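Pts system, fructose-specific iiabc component (Borrelia burgdorferi, PDB 5DLE) probably takes up fructose and phosphorylates it to fructose 1-phosphate, this piece being the cytoplasmic IIB domain that passes on the phosphoryl group. Local coordinates at residues I29-K32 against K33-E37; T100-I103 against I104-F108. All blocks are in the same frame, centred on the assembly; numbering follows the deposited sequence. Where two conformers were deposited one is given.

Contact 1: I29-K32 against K33-E37; sequences IAAK and KIENE
Four backbone hydrogen bonds tie I29-K32 to K33-E37 within helix 25-40: K33 N to I29 O, I34 N to A30 O, E35 N to A31 O and N36 N to K32 O, each 2.9 Å long, with N-H...O angles of 160° to 165°.

Among the charged groups, the K32 chain passes squarely across that of E35, CD of K32 lying 3.6 Å from OE1 of E35. With chi1 at -172°, K32 swings its CG opposite the backbone N, and a bend at chi2 carries the aliphatic part over the next turn. NZ of K32 stays 4.4 Å from OE1 of E35, too far for a direct ion pair; a water accepts from this NZ at a short 2.5 Å and donates to the same OE1 at 2.8 Å. The salt bridges run between chains, K32 NZ to E35 OE2 of the second subunit and the reverse.

The amide of N36 lies beside the end of K32, OD1 3.5 Å from NZ.

Packing is lighter. I29 and K33 run alongside each other, CG2 of I29 4.0 Å from CD of K33, whose NZ, in the conformer described, is hydrogen-bonded to I97 O. A30, A31 and I34 face strand 13-19 at T18, and A31 and I34 also reach strand 44-50.

The chemistry implies a helix with an apolar inner face and a charged outer one, where reciprocal lysine-glutamate pairs join two subunits.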
loop_
_atom_site.group_PDB
_atom_site.type_symbol
_atom_site.label_atom_id
_atom_site.label_comp_id
_atom_site.label_asym_id
_atom_site.label_seq_id
_atom_site.Cartn_x
_atom_site.Cartn_y
_atom_site.Cartn_z
ATOM N N ILE A 29 5.493 -3.627 -4.512
ATOM C CA ILE A 29 6.486 -4.046 -3.527
ATOM C C ILE A 29 7.074 -5.400 -3.943
ATOM O O ILE A 29 8.292 -5.611 -3.874
ATOM C CB ILE A 29 5.865 -4.122 -2.117
ATOM C CG1 ILE A 29 5.474 -2.710 -1.651
ATOM C CG2 ILE A 29 6.910 -4.666 -1.120
ATOM C CD1 ILE A 29 4.540 -2.750 -0.416
ATOM N N ALA A 30 6.201 -6.364 -4.309
ATOM C CA ALA A 30 6.706 -7.660 -4.737
ATOM C C ALA A 30 7.649 -7.501 -5.921
ATOM O O ALA A 30 8.729 -8.127 -5.957
ATOM C CB ALA A 30 5.553 -8.603 -5.086
ATOM N N ALA A 31 7.289 -6.626 -6.864
ATOM C CA ALA A 31 8.140 -6.487 -8.058
ATOM C C ALA A 31 9.494 -5.933 -7.707
ATOM O O ALA A 31 10.528 -6.459 -8.163
ATOM C CB ALA A 31 7.460 -5.593 -9.092
ATOM N N LYS A 32 9.509 -4.880 -6.881
ATOM C CA LYS A 32 10.765 -4.218 -6.583
ATOM C C LYS A 32 11.623 -5.094 -5.690
ATOM O O LYS A 32 12.850 -5.145 -5.861
ATOM C CB LYS A 32 10.502 -2.849 -5.976
ATOM C CG LYS A 32 11.710 -1.987 -5.795
ATOM C CD LYS A 32 12.491 -1.710 -7.119
ATOM C CE LYS A 32 13.678 -0.891 -6.735
ATOM N NZ LYS A 32 14.664 -0.783 -7.842
ATOM N N LYS A 33 11.028 -5.833 -4.754
ATOM C CA LYS A 33 11.855 -6.723 -3.940
ATOM C C LYS A 33 12.418 -7.855 -4.779
ATOM O O LYS A 33 13.580 -8.250 -4.586
ATOM C CB LYS A 33 11.081 -7.272 -2.750
ATOM C CG LYS A 33 10.744 -6.162 -1.790
ATOM C CD LYS A 33 10.260 -6.681 -0.485
ATOM C CE LYS A 33 11.421 -7.021 0.456
ATOM N NZ LYS A 33 10.799 -7.205 1.821
ATOM N N ILE A 34 11.621 -8.389 -5.714
ATOM C CA ILE A 34 12.152 -9.449 -6.592
ATOM C C ILE A 34 13.283 -8.894 -7.454
ATOM O O ILE A 34 14.319 -9.555 -7.624
ATOM C CB ILE A 34 11.016 -10.034 -7.451
ATOM C CG1 ILE A 34 10.115 -10.907 -6.569
ATOM C CG2 ILE A 34 11.593 -10.874 -8.629
ATOM C CD1 ILE A 34 8.835 -11.307 -7.269
ATOM N N GLU A 35 13.095 -7.697 -8.021
ATOM C CA GLU A 35 14.163 -7.069 -8.827
ATOM C C GLU A 35 15.430 -6.869 -8.004
ATOM O O GLU A 35 16.521 -7.194 -8.474
ATOM C CB GLU A 35 13.675 -5.735 -9.392
ATOM C CG GLU A 35 12.624 -5.900 -10.481
ATOM C CD GLU A 35 11.852 -4.623 -10.812
ATOM O OE1 GLU A 35 12.121 -3.546 -10.204
ATOM O OE2 GLU A 35 10.945 -4.717 -11.671
ATOM N N ASN A 36 15.314 -6.339 -6.781
ATOM C CA ASN A 36 16.518 -6.078 -5.986
ATOM C C ASN A 36 17.219 -7.370 -5.617
ATOM O O ASN A 36 18.449 -7.418 -5.626
ATOM C CB ASN A 36 16.175 -5.289 -4.714
ATOM C CG ASN A 36 15.901 -3.817 -4.988
ATOM O OD1 ASN A 36 16.320 -3.291 -6.035
ATOM N ND2 ASN A 36 15.300 -3.128 -4.030
ATOM N N GLU A 37 16.471 -8.403 -5.233
ATOM C CA GLU A 37 17.098 -9.651 -4.796
ATOM C C GLU A 37 17.685 -10.415 -5.980
ATOM O O GLU A 37 18.762 -11.022 -5.861
ATOM C CB GLU A 37 16.088 -10.500 -4.028
ATOM C CG GLU A 37 16.673 -11.807 -3.486
ATOM C CD GLU A 37 17.750 -11.595 -2.398
ATOM O OE1 GLU A 37 17.697 -10.603 -1.632
ATOM O OE2 GLU A 37 18.648 -12.468 -2.321
HETATM O O HOH W 1 14.583 -2.306 -9.858
#

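Contact 2: T100-I103 against I104-F108; sequences TENI and IKESF
The last helix of this IIB domain, 100-107, packs beside helix 25-40 and over strands 69-74 and 88-91, and its successive turns meet in this contact. I104 N donates to T100 O at 3.0 Å, K105 N to E101 O at 3.2 Å, and E106 N to N102 O at 2.8 Å. Toward the C-terminal end the pattern weakens: the bond from S107 N to I103 O is bent to 129° and weak. The hydroxyl of S107 turns back to donate to I104 O at 2.8 Å, OG sitting between the backbone N and the carbonyl carbon (chi1 69°), which folds it back over the preceding turn and gives that carbonyl a side-chain partner.

The outer face is polar but loosely paired. E101 and K105 lie side by side, pointing the same way, CG of E101 4.1 Å from CE of K105; their charged ends remain apart, OE2 of E101 5.4 Å from NZ of K105, so any attraction is probably modest. E106 keeps its CG beside its backbone N (chi1 -72°), which lays the chain back along the preceding turn, with OE2 3.7 Å from CB of N102. Its other oxygen, OE1, is hydrogen-bonded to Y89 OH on strand 88-91.

On the inner side, in the conformers described, I103 reaches Y89 and V91 and I104 packs on I71 and E37, while the ring of F108 stacks with Y43. Such a two-faced helix, buried isoleucines on one side and lysine and glutamate on the other, is typical of a helix covering the sheet of an alpha/beta fold, here a IIB domain with a parallel four-stranded core.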
loop_
_atom_site.group_PDB
_atom_site.type_symbol
_atom_site.label_atom_id
_atom_site.label_comp_id
_atom_site.label_asym_id
_atom_site.label_seq_id
_atom_site.Cartn_x
_atom_site.Cartn_y
_atom_site.Cartn_z
ATOM N N THR A 100 11.824 -13.215 -0.001
ATOM C CA THR A 100 12.268 -13.005 -1.373
ATOM C C THR A 100 13.560 -13.763 -1.698
ATOM O O THR A 100 13.670 -14.353 -2.776
ATOM C CB THR A 100 12.495 -11.514 -1.655
ATOM O OG1 THR A 100 11.495 -10.693 -1.022
ATOM C CG2 THR A 100 12.453 -11.290 -3.168
ATOM N N GLU A 101 14.537 -13.714 -0.780
ATOM C CA GLU A 101 15.816 -14.388 -1.007
ATOM C C GLU A 101 15.598 -15.862 -1.261
ATOM O O GLU A 101 16.118 -16.430 -2.241
ATOM C CB GLU A 101 16.708 -14.180 0.210
ATOM C CG GLU A 101 18.067 -14.879 0.135
ATOM C CD GLU A 101 18.795 -14.778 1.473
ATOM O OE1 GLU A 101 18.140 -14.907 2.545
ATOM O OE2 GLU A 101 20.013 -14.549 1.454
ATOM N N ASN A 102 14.832 -16.507 -0.384
ATOM C CA ASN A 102 14.601 -17.928 -0.524
ATOM C C ASN A 102 13.801 -18.234 -1.782
ATOM O O ASN A 102 14.099 -19.209 -2.481
ATOM C CB ASN A 102 13.929 -18.450 0.744
ATOM C CG ASN A 102 14.899 -18.522 1.934
ATOM O OD1 ASN A 102 16.128 -18.534 1.767
ATOM N ND2 ASN A 102 14.343 -18.570 3.153
ATOM N N ILE A 103 12.817 -17.390 -2.123
ATOM C CA ILE A 103 12.008 -17.676 -3.302
ATOM C C ILE A 103 12.844 -17.622 -4.572
ATOM O O ILE A 103 12.677 -18.459 -5.469
ATOM C CB ILE A 103 10.813 -16.722 -3.353
ATOM C CG1 ILE A 103 9.717 -17.284 -2.465
ATOM C CG2 ILE A 103 10.323 -16.498 -4.791
ATOM C CD1 ILE A 103 8.673 -16.277 -2.163
ATOM N N ILE A 104 13.744 -16.646 -4.690
ATOM C CA ILE A 104 14.619 -16.563 -5.867
ATOM C C ILE A 104 15.426 -17.844 -5.982
ATOM O O ILE A 104 15.546 -18.448 -7.053
ATOM C CB ILE A 104 15.562 -15.343 -5.769
ATOM C CG1 ILE A 104 14.798 -14.006 -5.816
ATOM C CG2 ILE A 104 16.653 -15.405 -6.865
ATOM C CD1 ILE A 104 13.937 -13.842 -7.026
ATOM N N LYS A 105 16.003 -18.267 -4.852
ATOM C CA LYS A 105 16.879 -19.449 -4.888
ATOM C C LYS A 105 16.082 -20.703 -5.226
ATOM O O LYS A 105 16.508 -21.522 -6.062
ATOM C CB LYS A 105 17.588 -19.607 -3.542
ATOM C CG LYS A 105 18.716 -18.621 -3.341
ATOM C CD LYS A 105 19.376 -18.815 -1.970
ATOM C CE LYS A 105 20.437 -17.742 -1.677
ATOM N NZ LYS A 105 21.641 -17.849 -2.560
ATOM N N GLU A 106 14.918 -20.859 -4.587
ATOM C CA GLU A 106 14.069 -22.033 -4.775
ATOM C C GLU A 106 13.503 -22.105 -6.191
ATOM O O GLU A 106 13.167 -23.204 -6.649
ATOM C CB GLU A 106 12.912 -22.039 -3.761
ATOM C CG GLU A 106 13.333 -22.343 -2.310
ATOM C CD GLU A 106 12.334 -21.842 -1.235
ATOM O OE1 GLU A 106 11.195 -21.429 -1.575
ATOM O OE2 GLU A 106 12.707 -21.851 -0.034
ATOM N N SER A 107 13.386 -20.968 -6.890
ATOM C CA SER A 107 12.722 -21.001 -8.189
ATOM C C SER A 107 13.483 -21.853 -9.191
ATOM O O SER A 107 12.872 -22.429 -10.086
ATOM C CB SER A 107 12.527 -19.586 -8.746
ATOM O OG SER A 107 13.786 -19.015 -9.096
ATOM N N PHE A 108 14.796 -21.968 -9.036
ATOM C CA PHE A 108 15.566 -22.738 -10.003
ATOM C C PHE A 108 15.347 -24.236 -9.864
ATOM O O PHE A 108 15.782 -24.995 -10.746
ATOM C CB PHE A 108 17.037 -22.381 -9.833
ATOM C CG PHE A 108 17.345 -21.024 -10.320
ATOM C CD1 PHE A 108 17.229 -19.917 -9.466
ATOM C CD2 PHE A 108 17.654 -20.823 -11.660
ATOM C CE1 PHE A 108 17.476 -18.649 -9.935
ATOM C CE2 PHE A 108 17.900 -19.546 -12.159
ATOM C CZ PHE A 108 17.794 -18.441 -11.295
#

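How the contacts relate
Contact 1 and contact 2 each join consecutive turns of a single helix, 25-40 and 100-107, and the helices pack together, with contact centres about 12 Å apart. E37 bridges them: its CG lies 3.7 Å from CG1 of I104, and its OE2 3.5 Å from CG of E101, while Q41 NE2 is hydrogen-bonded to both E37 OE2 and E101 O. Contact 1 is the more buried, sandwiched between the sheet and a second subunit, where K32 and E35 find direct partners. Contact 2 is only partly buried and touches no other chain of the assembly. I34 of contact 1 meets strands 13-19 and 44-50; I103 and I104 of contact 2 meet 88-91 and 69-74.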